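Local coordinates for protein 3-hydroxyacyl-CoA dehydrogenase (Burkholderia thailandensis, PDB 4XGN) that probably catalyses the NAD-dependent oxidation of 3-hydroxyacyl-CoA to 3-ketoacyl-CoA, as a short-chain dehydrogenase with a Rossmann fold that binds NAD, at residues T193-I198 / G246-L251; S150-A155 / G172-T177; R86-C91 / G146-T151. All coordinates share one frame; numbering follows the deposited sequence.

The three contacts lie on the half of the parallel Rossmann sheet formed by strands 85-90, 146-151, 189-196 and 248-251, and on a helix covering it. Strand 146-151 is the common element: in contact 3 it pairs with strand 85-90, in contact 2 it meets helix 164-184, and its other edge borders strand 189-196 of contact 1. Ile194 N lies 2.9 Å from Ser150 O, and Ala152 N 2.8 Å from Ile194 O, probable hydrogen bonds that tie contact 1 to the other two. Thr193 OG1 and Thr177 OG1, 2.6 Å apart, join contacts 1 and 2. The nicotinamide of NAD meets Gly197 of contact 1, its ribose Thr151, shared by contacts 2 and 3, and Cys91 of contact 3.

Contact 1 (T193-I198 / G246-L251); sequences TIAPGI and GEVIRL. With NAD (nicotinamide-adenine-dinucleotide), chain I.
Thr193 to Pro196 pair with Val248 to Leu251 as two parallel strands at one border of the Rossmann sheet, strand 248-251 being one of its two outermost strands within the chain. The segment axes come within 4.5 Å at 26°, and backbone bonds alternate between the strands. Thr193 N gives to Glu247 O, and Ile249 N returns a bond to Thr193 O. Ala195 N reaches Ile249 O at 2.8 Å with a nearly straight N-H (174°), although the donor stands above the carbonyl plane. Leu251 N then gives to Ala195 O, and Gly197 N closes the series on Leu251 O (2.9 Å). With CG1 anti to its backbone N (chi1 177°), Val248 splays its two methyls along strand 189-196: CG1 touches Ala195 CB at 4.0 Å and CG2 lies at the same distance from Thr193 CB. On the other face Ile194 and Leu251 run side by side, CG2 of Ile194 lying 4.1 Å from CB of Leu251. The Pro-Gly pair at the end of strand 189-196, Gly197 being the first residue beyond it, is a family hallmark and meets the cofactor: the Pro196 ring lies over the nicotinamide, its CB 3.5 Å from NAD C5N, while Gly197 O comes to 3.2 Å from NAD C4N. The guanidinium of Arg250 forms salt bridges with Asp252 and Asp158. At the outer strand, Glu247 OE2 accepts from Arg250 N of the second subunit, and Ile249 packs on Ile249 of that subunit. Within the chain, Ala195, Val248 and Arg250 lie against Phe157 of helix 155-158; Ile194, on the opposite face, packs on helix 228-240, and strand 146-151 flanks strand 189-196 on its inner side.

Contact 2 (S150-A155 / G172-T177); sequences STASVA and GVAGMT. With NAD (nicotinamide-adenine-dinucleotide), chain I.
Val173 and Ala174 pack against Ser150, Thr151 and Ala152 within a Rossmann beta-alpha-beta unit, in which helix 164-184 connects strand 146-151 to its neighbour 189-196. The contact is small, 146 Å² over both sides, and made by van der Waals contact alone between the segments. One branch carries most of it: CG1 of Val173, anti to the backbone N (chi1 168°), reaches from the helix to the strand end. It touches Ser150 CB at 3.8 Å, lies 3.9 Å from Thr151 O and comes within 4.3 Å of Ala152 CB. The methyl of Ala152 also meets that of Ala174, CB to CB at 4.3 Å. Leu120 of helix 109-135 lies against Val173 as well.

At the strand end the chain meets the cofactor. Thr151 directs its CG2 methyl at the nicotinamide ribose, 3.4 Å from NAD O4D, and Ala152 O comes equally near NAD C6N. One helical turn before Ala174, Lys170 gives its NZ to Thr151 O and also to the cofactor; with Tyr166 it forms the Tyr-x-x-x-Lys pattern of short-chain dehydrogenases. Ser153 packs on both of these residues, and its side chain caps the turn that follows: OG, anti to its own backbone N, accepts from Ala155 N at 2.9 Å along a nearly straight N-H (165°).

Contact 3 (R86-C91 / G146-T151); sequences RGLVNC and GVIVST. With NAD (nicotinamide-adenine-dinucleotide), chain I.
Leu88 and Val89 against Ile148 and Val149 form the tight middle of a parallel strand pair deep in the Rossmann sheet, with axes 4.6 Å apart and only 9° from parallel. Val149 is bonded twice to strand 85-90, by its N to Leu88 O and by its O from Asn90 N, each at 2.8 Å with a nearly straight N-H. CD2 of Leu88 touches CG2 of Ile148 at 4.3 Å. Toward the strand starts the pairing is slacker. Leu88 N reaches Val147 O at 3.2 Å, and the bond from Val147 N to Arg86 O is bent (144°). Here Arg86 is partly exposed, its NH1 held by the carbonyls of Glu138 and Arg145.

At the other end side chains take over. Asn90, its CG anti to the carbonyl carbon (chi1 -67°), gives ND2 to Ser150 OG at 3.0 Å, while its backbone O accepts from Thr151 OG1 (2.7 Å), a hydroxyl that also bonds Tyr231. Asn90 and Cys91 begin an Asn-Cys-Ala-Gly sequence resembling the Asn-Asn-Ala-Gly motif of classical short-chain dehydrogenases, and Cys91 O lies close to NAD C4D, at 3.0 Å. The pair runs between strand 15-19, bonded to Gly87 and Val89, and strand 189-196. Asn90 and Ser150 face helix 109-135, whereas Val89, Val147 and Val149 lie against helix 228-240 on the opposite face.

Contact 1 (T193-I198 / G246-L251)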
loop_
_atom_site.group_PDB
_atom_site.type_symbol
_atom_site.label_atom_id
_atom_site.label_comp_id
_atom_site.label_asym_id
_atom_site.label_seq_id
_atom_site.Cartn_x
_atom_site.Cartn_y
_atom_site.Cartn_z
ATOM N N THR A 193 13.977 3.690 -2.587
ATOM C CA THR A 193 13.352 4.467 -3.640
ATOM C C THR A 193 12.688 5.722 -3.053
ATOM O O THR A 193 12.059 5.642 -1.988
ATOM C CB THR A 193 12.317 3.574 -4.395
ATOM O OG1 THR A 193 13.025 2.472 -4.993
ATOM C CG2 THR A 193 11.629 4.375 -5.472
ATOM N N ILE A 194 12.787 6.823 -3.773
ATOM C CA ILE A 194 12.082 8.074 -3.507
ATOM C C ILE A 194 11.020 8.205 -4.597
ATOM O O ILE A 194 11.327 8.004 -5.767
ATOM C CB ILE A 194 13.028 9.294 -3.515
ATOM C CG1 ILE A 194 14.084 9.159 -2.385
ATOM C CG2 ILE A 194 12.223 10.586 -3.281
ATOM C CD1 ILE A 194 15.282 10.114 -2.506
ATOM N N ALA A 195 9.771 8.490 -4.176
ATOM C CA ALA A 195 8.655 8.746 -5.081
ATOM C C ALA A 195 8.304 10.222 -4.979
ATOM O O ALA A 195 7.515 10.634 -4.150
ATOM C CB ALA A 195 7.437 7.855 -4.710
ATOM N N PRO A 196 8.894 11.069 -5.830
ATOM C CA PRO A 196 8.557 12.488 -5.758
ATOM C C PRO A 196 7.172 12.830 -6.280
ATOM O O PRO A 196 6.620 12.122 -7.144
ATOM C CB PRO A 196 9.657 13.172 -6.616
ATOM C CG PRO A 196 10.677 12.099 -6.880
ATOM C CD PRO A 196 9.984 10.799 -6.794
ATOM N N GLY A 197 6.603 13.912 -5.755
ATOM C CA GLY A 197 5.374 14.464 -6.272
ATOM C C GLY A 197 5.595 15.350 -7.493
ATOM O O GLY A 197 5.638 14.838 -8.622
ATOM N N ILE A 198 5.670 16.664 -7.290
ATOM C CA ILE A 198 5.876 17.564 -8.418
ATOM C C ILE A 198 6.991 18.505 -8.049
ATOM O O ILE A 198 6.879 19.225 -7.047
ATOM C CB ILE A 198 4.628 18.375 -8.817
ATOM C CG1 ILE A 198 3.364 17.511 -8.783
ATOM C CG2 ILE A 198 4.849 18.977 -10.211
ATOM C CD1 ILE A 198 2.140 18.360 -8.620
ATOM N N GLY A 246 14.889 -1.111 1.636
ATOM C CA GLY A 246 13.763 -1.888 1.066
ATOM C C GLY A 246 12.466 -1.113 1.039
ATOM O O GLY A 246 11.392 -1.715 0.964
ATOM N N GLU A 247 12.539 0.214 1.079
ATOM C CA GLU A 247 11.363 1.063 1.263
ATOM C C GLU A 247 11.257 2.133 0.172
ATOM O O GLU A 247 12.283 2.516 -0.453
ATOM C CB GLU A 247 11.388 1.667 2.672
ATOM C CG GLU A 247 10.415 2.807 3.039
ATOM C CD GLU A 247 8.930 2.470 2.958
ATOM O OE1 GLU A 247 8.531 1.614 2.142
ATOM O OE2 GLU A 247 8.135 3.133 3.679
ATOM N N VAL A 248 10.022 2.573 -0.074
ATOM C CA VAL A 248 9.704 3.674 -1.006
ATOM C C VAL A 248 9.170 4.845 -0.196
ATOM O O VAL A 248 8.294 4.633 0.655
ATOM C CB VAL A 248 8.598 3.233 -1.973
ATOM C CG1 VAL A 248 8.164 4.334 -2.899
ATOM C CG2 VAL A 248 9.048 2.011 -2.772
ATOM N N ILE A 249 9.689 6.058 -0.416
ATOM C CA ILE A 249 9.263 7.241 0.374
ATOM C C ILE A 249 8.652 8.278 -0.554
ATOM O O ILE A 249 9.308 8.784 -1.456
ATOM C CB ILE A 249 10.418 7.877 1.158
ATOM C CG1 ILE A 249 11.033 6.854 2.117
ATOM C CG2 ILE A 249 9.973 9.163 1.849
ATOM C CD1 ILE A 249 12.328 7.319 2.706
ATOM N N ARG A 250 7.366 8.546 -0.351
ATOM C CA ARG A 250 6.705 9.680 -1.036
ATOM C C ARG A 250 7.293 11.000 -0.546
ATOM O O ARG A 250 7.345 11.261 0.669
ATOM C CB ARG A 250 5.215 9.657 -0.811
ATOM C CG ARG A 250 4.554 8.403 -1.374
ATOM C CD ARG A 250 3.036 8.387 -1.150
ATOM N NE ARG A 250 2.367 9.482 -1.874
ATOM C CZ ARG A 250 1.418 9.412 -2.801
ATOM N NH1 ARG A 250 0.816 8.288 -3.114
ATOM N NH2 ARG A 250 0.992 10.529 -3.371
ATOM N N LEU A 251 7.690 11.856 -1.482
ATOM C CA LEU A 251 8.202 13.183 -1.140
ATOM C C LEU A 251 7.357 14.150 -1.969
ATOM O O LEU A 251 7.668 14.434 -3.118
ATOM C CB LEU A 251 9.682 13.323 -1.507
ATOM C CG LEU A 251 10.356 14.661 -1.209
ATOM C CD1 LEU A 251 10.457 14.865 0.300
ATOM C CD2 LEU A 251 11.731 14.690 -1.861
HETATM P PA NAD I . 14.977 16.257 -16.052
HETATM O O1A NAD I . 14.369 16.107 -17.401
HETATM O O2A NAD I . 15.359 17.636 -15.611
HETATM O O5B NAD I . 16.254 15.301 -15.889
HETATM C C5B NAD I . 16.258 13.987 -16.403
HETATM C C4B NAD I . 17.666 13.664 -16.932
HETATM O O4B NAD I . 17.528 12.420 -17.396
HETATM C C3B NAD I . 18.037 14.546 -18.151
HETATM O O3B NAD I . 19.202 15.287 -17.988
HETATM C C2B NAD I . 18.062 13.464 -19.246
HETATM O O2B NAD I . 18.912 13.886 -20.374
HETATM C C1B NAD I . 18.389 12.326 -18.640
HETATM N N9A NAD I . 17.968 11.165 -19.362
HETATM C C8A NAD I . 16.789 10.922 -20.018
HETATM N N7A NAD I . 16.848 9.697 -20.636
HETATM C C5A NAD I . 18.042 9.218 -20.317
HETATM C C6A NAD I . 18.640 8.027 -20.638
HETATM N N6A NAD I . 18.153 6.979 -21.474
HETATM N N1A NAD I . 19.874 7.774 -20.176
HETATM C C2A NAD I . 20.545 8.678 -19.397
HETATM N N3A NAD I . 19.949 9.859 -19.056
HETATM C C4A NAD I . 18.716 10.098 -19.552
HETATM O O3 NAD I . 13.789 15.698 -15.126
HETATM P PN NAD I . 13.874 15.470 -13.515
HETATM O O1N NAD I . 12.676 16.163 -12.956
HETATM O O2N NAD I . 15.192 15.865 -12.868
HETATM O O5D NAD I . 13.657 13.870 -13.386
HETATM C C5D NAD I . 14.467 13.055 -12.540
HETATM C C4D NAD I . 13.772 11.823 -12.102
HETATM O O4D NAD I . 12.763 12.241 -11.280
HETATM C C3D NAD I . 13.098 11.069 -13.276
HETATM O O3D NAD I . 13.158 9.720 -13.104
HETATM C C2D NAD I . 11.648 11.614 -13.139
HETATM O O2D NAD I . 10.672 10.721 -13.848
HETATM C C1D NAD I . 11.445 11.639 -11.839
HETATM N N1N NAD I . 10.387 12.487 -11.301
HETATM C C2N NAD I . 10.292 13.834 -11.559
HETATM C C3N NAD I . 9.272 14.615 -11.031
HETATM C C7N NAD I . 9.107 16.075 -11.330
HETATM O O7N NAD I . 8.072 16.622 -11.031
HETATM N N7N NAD I . 10.166 16.816 -11.918
HETATM C C4N NAD I . 8.328 13.990 -10.188
HETATM C C5N NAD I . 8.442 12.654 -9.899
HETATM C C6N NAD I . 9.464 11.907 -10.443
#

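Contact 2 (S150-A155 / G172-T177)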
loop_
_atom_site.group_PDB
_atom_site.type_symbol
_atom_site.label_atom_id
_atom_site.label_comp_id
_atom_site.label_asym_id
_atom_site.label_seq_id
_atom_site.Cartn_x
_atom_site.Cartn_y
_atom_site.Cartn_z
ATOM N N SER A 150 16.845 4.905 -6.049
ATOM C CA SER A 150 16.156 5.086 -7.331
ATOM C C SER A 150 14.983 6.035 -7.190
ATOM O O SER A 150 14.514 6.319 -6.074
ATOM C CB SER A 150 15.726 3.765 -7.871
ATOM O OG SER A 150 16.813 2.873 -8.051
ATOM N N THR A 151 14.548 6.565 -8.341
ATOM C CA THR A 151 13.475 7.539 -8.363
ATOM C C THR A 151 12.267 6.924 -9.028
ATOM O O THR A 151 12.285 6.582 -10.218
ATOM C CB THR A 151 13.878 8.837 -9.093
ATOM O OG1 THR A 151 15.178 9.291 -8.632
ATOM C CG2 THR A 151 12.824 9.899 -8.868
ATOM N N ALA A 152 11.199 6.734 -8.267
ATOM C CA ALA A 152 9.949 6.391 -8.803
ATOM C C ALA A 152 9.176 7.720 -9.062
ATOM O O ALA A 152 9.690 8.579 -9.769
ATOM C CB ALA A 152 9.220 5.406 -7.909
ATOM N N SER A 153 7.969 7.860 -8.532
ATOM C CA SER A 153 7.060 9.014 -8.685
ATOM C C SER A 153 5.828 8.637 -7.909
ATOM O O SER A 153 5.537 7.460 -7.735
ATOM C CB SER A 153 6.629 9.177 -10.144
ATOM O OG SER A 153 5.587 10.124 -10.278
ATOM N N VAL A 154 5.060 9.647 -7.507
ATOM C CA VAL A 154 3.739 9.420 -6.968
ATOM C C VAL A 154 2.835 8.790 -8.047
ATOM O O VAL A 154 1.864 8.144 -7.712
ATOM C CB VAL A 154 3.111 10.701 -6.379
ATOM C CG1 VAL A 154 3.918 11.194 -5.191
ATOM C CG2 VAL A 154 2.857 11.760 -7.434
ATOM N N ALA A 155 3.199 8.893 -9.310
ATOM C CA ALA A 155 2.474 8.200 -10.370
ATOM C C ALA A 155 2.506 6.662 -10.221
ATOM O O ALA A 155 1.671 5.990 -10.835
ATOM C CB ALA A 155 3.021 8.588 -11.752
ATOM N N GLY A 172 6.925 -0.194 -11.336
ATOM C CA GLY A 172 7.982 -1.216 -11.488
ATOM C C GLY A 172 9.229 -0.935 -10.635
ATOM O O GLY A 172 9.738 -1.796 -9.898
ATOM N N VAL A 173 9.690 0.307 -10.705
ATOM C CA VAL A 173 10.867 0.762 -9.930
ATOM C C VAL A 173 10.548 0.614 -8.441
ATOM O O VAL A 173 11.330 0.011 -7.687
ATOM C CB VAL A 173 11.258 2.215 -10.285
ATOM C CG1 VAL A 173 12.285 2.764 -9.275
ATOM C CG2 VAL A 173 11.802 2.302 -11.695
ATOM N N ALA A 174 9.381 1.131 -8.030
ATOM C CA ALA A 174 8.980 1.006 -6.620
ATOM C C ALA A 174 8.937 -0.456 -6.175
ATOM O O ALA A 174 9.479 -0.821 -5.118
ATOM C CB ALA A 174 7.659 1.702 -6.378
ATOM N N GLY A 175 8.248 -1.276 -6.933
ATOM C CA GLY A 175 8.023 -2.672 -6.549
ATOM C C GLY A 175 9.267 -3.559 -6.539
ATOM O O GLY A 175 9.292 -4.525 -5.802
ATOM N N MET A 176 10.301 -3.218 -7.306
ATOM C CA MET A 176 11.531 -3.993 -7.278
ATOM C C MET A 176 12.462 -3.605 -6.156
ATOM O O MET A 176 13.442 -4.313 -5.909
ATOM C CB MET A 176 12.261 -4.002 -8.632
ATOM C CG MET A 176 12.991 -2.771 -8.988
ATOM S SD MET A 176 13.631 -2.928 -10.711
ATOM C CE MET A 176 14.543 -1.412 -10.824
ATOM N N THR A 177 12.141 -2.544 -5.426
ATOM C CA THR A 177 12.981 -2.124 -4.319
ATOM C C THR A 177 13.220 -3.260 -3.324
ATOM O O THR A 177 14.370 -3.521 -2.876
ATOM C CB THR A 177 12.409 -0.881 -3.579
ATOM O OG1 THR A 177 12.003 0.114 -4.506
ATOM C CG2 THR A 177 13.447 -0.274 -2.624
HETATM P PA NAD I . 14.977 16.257 -16.052
HETATM O O1A NAD I . 14.369 16.107 -17.401
HETATM O O2A NAD I . 15.359 17.636 -15.611
HETATM O O5B NAD I . 16.254 15.301 -15.889
HETATM C C5B NAD I . 16.258 13.987 -16.403
HETATM C C4B NAD I . 17.666 13.664 -16.932
HETATM O O4B NAD I . 17.528 12.420 -17.396
HETATM C C3B NAD I . 18.037 14.546 -18.151
HETATM O O3B NAD I . 19.202 15.287 -17.988
HETATM C C2B NAD I . 18.062 13.464 -19.246
HETATM O O2B NAD I . 18.912 13.886 -20.374
HETATM C C1B NAD I . 18.389 12.326 -18.640
HETATM N N9A NAD I . 17.968 11.165 -19.362
HETATM C C8A NAD I . 16.789 10.922 -20.018
HETATM N N7A NAD I . 16.848 9.697 -20.636
HETATM C C5A NAD I . 18.042 9.218 -20.317
HETATM C C6A NAD I . 18.640 8.027 -20.638
HETATM N N6A NAD I . 18.153 6.979 -21.474
HETATM N N1A NAD I . 19.874 7.774 -20.176
HETATM C C2A NAD I . 20.545 8.678 -19.397
HETATM N N3A NAD I . 19.949 9.859 -19.056
HETATM C C4A NAD I . 18.716 10.098 -19.552
HETATM O O3 NAD I . 13.789 15.698 -15.126
HETATM P PN NAD I . 13.874 15.470 -13.515
HETATM O O1N NAD I . 12.676 16.163 -12.956
HETATM O O2N NAD I . 15.192 15.865 -12.868
HETATM O O5D NAD I . 13.657 13.870 -13.386
HETATM C C5D NAD I . 14.467 13.055 -12.540
HETATM C C4D NAD I . 13.772 11.823 -12.102
HETATM O O4D NAD I . 12.763 12.241 -11.280
HETATM C C3D NAD I . 13.098 11.069 -13.276
HETATM O O3D NAD I . 13.158 9.720 -13.104
HETATM C C2D NAD I . 11.648 11.614 -13.139
HETATM O O2D NAD I . 10.672 10.721 -13.848
HETATM C C1D NAD I . 11.445 11.639 -11.839
HETATM N N1N NAD I . 10.387 12.487 -11.301
HETATM C C2N NAD I . 10.292 13.834 -11.559
HETATM C C3N NAD I . 9.272 14.615 -11.031
HETATM C C7N NAD I . 9.107 16.075 -11.330
HETATM O O7N NAD I . 8.072 16.622 -11.031
HETATM N N7N NAD I . 10.166 16.816 -11.918
HETATM C C4N NAD I . 8.328 13.990 -10.188
HETATM C C5N NAD I . 8.442 12.654 -9.899
HETATM C C6N NAD I . 9.464 11.907 -10.443
#

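Contact 3 (R86-C91 / G146-T151)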
loop_
_atom_site.group_PDB
_atom_site.type_symbol
_atom_site.label_atom_id
_atom_site.label_comp_id
_atom_site.label_asym_id
_atom_site.label_seq_id
_atom_site.Cartn_x
_atom_site.Cartn_y
_atom_site.Cartn_z
ATOM N N ARG A 86 30.378 4.491 -3.435
ATOM C CA ARG A 86 29.499 4.171 -2.291
ATOM C C ARG A 86 28.033 4.397 -2.563
ATOM O O ARG A 86 27.206 3.918 -1.765
ATOM C CB ARG A 86 29.862 4.981 -1.036
ATOM C CG ARG A 86 31.163 4.589 -0.409
ATOM C CD ARG A 86 31.156 3.147 0.102
ATOM N NE ARG A 86 32.355 2.949 0.943
ATOM C CZ ARG A 86 32.865 1.773 1.288
ATOM N NH1 ARG A 86 32.335 0.616 0.896
ATOM N NH2 ARG A 86 33.962 1.777 2.033
ATOM N N GLY A 87 27.684 5.111 -3.646
ATOM C CA GLY A 87 26.273 5.348 -3.934
ATOM C C GLY A 87 25.961 5.487 -5.381
ATOM O O GLY A 87 26.779 6.019 -6.156
ATOM N N LEU A 88 24.770 4.988 -5.740
ATOM C CA LEU A 88 24.170 5.177 -7.057
ATOM C C LEU A 88 22.812 5.861 -6.842
ATOM O O LEU A 88 22.043 5.464 -5.934
ATOM C CB LEU A 88 23.939 3.848 -7.774
ATOM C CG LEU A 88 23.032 3.851 -9.011
ATOM C CD1 LEU A 88 23.738 4.594 -10.122
ATOM C CD2 LEU A 88 22.711 2.444 -9.477
ATOM N N VAL A 89 22.558 6.917 -7.610
ATOM C CA VAL A 89 21.297 7.613 -7.607
ATOM C C VAL A 89 20.760 7.591 -8.998
ATOM O O VAL A 89 21.383 8.181 -9.914
ATOM C CB VAL A 89 21.435 9.046 -7.075
ATOM C CG1 VAL A 89 20.082 9.694 -6.962
ATOM C CG2 VAL A 89 22.158 9.039 -5.713
ATOM N N ASN A 90 19.671 6.849 -9.177
ATOM C CA ASN A 90 19.009 6.740 -10.487
ATOM C C ASN A 90 17.992 7.855 -10.668
ATOM O O ASN A 90 16.910 7.784 -10.077
ATOM C CB ASN A 90 18.306 5.403 -10.641
ATOM C CG ASN A 90 19.258 4.243 -10.710
ATOM O OD1 ASN A 90 20.016 4.122 -11.665
ATOM N ND2 ASN A 90 19.266 3.411 -9.701
ATOM N N CYS A 91 18.341 8.882 -11.431
ATOM C CA CYS A 91 17.417 9.961 -11.785
ATOM C C CYS A 91 17.086 10.058 -13.293
ATOM O O CYS A 91 16.149 10.763 -13.640
ATOM C CB CYS A 91 17.903 11.314 -11.298
ATOM S SG CYS A 91 18.005 11.460 -9.502
ATOM N N GLY A 146 27.721 -0.167 0.020
ATOM C CA GLY A 146 27.159 0.947 -0.709
ATOM C C GLY A 146 25.653 1.012 -0.576
ATOM O O GLY A 146 25.083 0.215 0.128
ATOM N N VAL A 147 25.048 2.019 -1.194
ATOM C CA VAL A 147 23.641 2.278 -1.076
ATOM C C VAL A 147 23.160 2.712 -2.431
ATOM O O VAL A 147 23.866 3.433 -3.139
ATOM C CB VAL A 147 23.391 3.421 -0.088
ATOM C CG1 VAL A 147 21.905 3.783 -0.007
ATOM C CG2 VAL A 147 23.959 3.054 1.272
ATOM N N ILE A 148 21.990 2.218 -2.822
ATOM C CA ILE A 148 21.402 2.491 -4.125
ATOM C C ILE A 148 20.091 3.214 -3.882
ATOM O O ILE A 148 19.268 2.714 -3.127
ATOM C CB ILE A 148 21.160 1.177 -4.885
ATOM C CG1 ILE A 148 22.505 0.597 -5.243
ATOM C CG2 ILE A 148 20.247 1.388 -6.106
ATOM C CD1 ILE A 148 22.587 -0.763 -5.858
ATOM N N VAL A 149 19.904 4.346 -4.538
ATOM C CA VAL A 149 18.672 5.120 -4.458
ATOM C C VAL A 149 18.098 5.283 -5.863
ATOM O O VAL A 149 18.789 5.706 -6.771
ATOM C CB VAL A 149 18.909 6.508 -3.871
ATOM C CG1 VAL A 149 17.601 7.281 -3.774
ATOM C CG2 VAL A 149 19.534 6.397 -2.475
ATOM N N SER A 150 16.845 4.905 -6.049
ATOM C CA SER A 150 16.156 5.086 -7.331
ATOM C C SER A 150 14.983 6.035 -7.190
ATOM O O SER A 150 14.514 6.319 -6.074
ATOM C CB SER A 150 15.726 3.765 -7.871
ATOM O OG SER A 150 16.813 2.873 -8.051
ATOM N N THR A 151 14.548 6.565 -8.341
ATOM C CA THR A 151 13.475 7.539 -8.363
ATOM C C THR A 151 12.267 6.924 -9.028
ATOM O O THR A 151 12.285 6.582 -10.218
ATOM C CB THR A 151 13.878 8.837 -9.093
ATOM O OG1 THR A 151 15.178 9.291 -8.632
ATOM C CG2 THR A 151 12.824 9.899 -8.868
HETATM P PA NAD I . 14.977 16.257 -16.052
HETATM O O1A NAD I . 14.369 16.107 -17.401
HETATM O O2A NAD I . 15.359 17.636 -15.611
HETATM O O5B NAD I . 16.254 15.301 -15.889
HETATM C C5B NAD I . 16.258 13.987 -16.403
HETATM C C4B NAD I . 17.666 13.664 -16.932
HETATM O O4B NAD I . 17.528 12.420 -17.396
HETATM C C3B NAD I . 18.037 14.546 -18.151
HETATM O O3B NAD I . 19.202 15.287 -17.988
HETATM C C2B NAD I . 18.062 13.464 -19.246
HETATM O O2B NAD I . 18.912 13.886 -20.374
HETATM C C1B NAD I . 18.389 12.326 -18.640
HETATM N N9A NAD I . 17.968 11.165 -19.362
HETATM C C8A NAD I . 16.789 10.922 -20.018
HETATM N N7A NAD I . 16.848 9.697 -20.636
HETATM C C5A NAD I . 18.042 9.218 -20.317
HETATM C C6A NAD I . 18.640 8.027 -20.638
HETATM N N6A NAD I . 18.153 6.979 -21.474
HETATM N N1A NAD I . 19.874 7.774 -20.176
HETATM C C2A NAD I . 20.545 8.678 -19.397
HETATM N N3A NAD I . 19.949 9.859 -19.056
HETATM C C4A NAD I . 18.716 10.098 -19.552
HETATM O O3 NAD I . 13.789 15.698 -15.126
HETATM P PN NAD I . 13.874 15.470 -13.515
HETATM O O1N NAD I . 12.676 16.163 -12.956
HETATM O O2N NAD I . 15.192 15.865 -12.868
HETATM O O5D NAD I . 13.657 13.870 -13.386
HETATM C C5D NAD I . 14.467 13.055 -12.540
HETATM C C4D NAD I . 13.772 11.823 -12.102
HETATM O O4D NAD I . 12.763 12.241 -11.280
HETATM C C3D NAD I . 13.098 11.069 -13.276
HETATM O O3D NAD I . 13.158 9.720 -13.104
HETATM C C2D NAD I . 11.648 11.614 -13.139
HETATM O O2D NAD I . 10.672 10.721 -13.848
HETATM C C1D NAD I . 11.445 11.639 -11.839
HETATM N N1N NAD I . 10.387 12.487 -11.301
HETATM C C2N NAD I . 10.292 13.834 -11.559
HETATM C C3N NAD I . 9.272 14.615 -11.031
HETATM C C7N NAD I . 9.107 16.075 -11.330
HETATM O O7N NAD I . 8.072 16.622 -11.031
HETATM N N7N NAD I . 10.166 16.816 -11.918
HETATM C C4N NAD I . 8.328 13.990 -10.188
HETATM C C5N NAD I . 8.442 12.654 -9.899
HETATM C C6N NAD I . 9.464 11.907 -10.443
#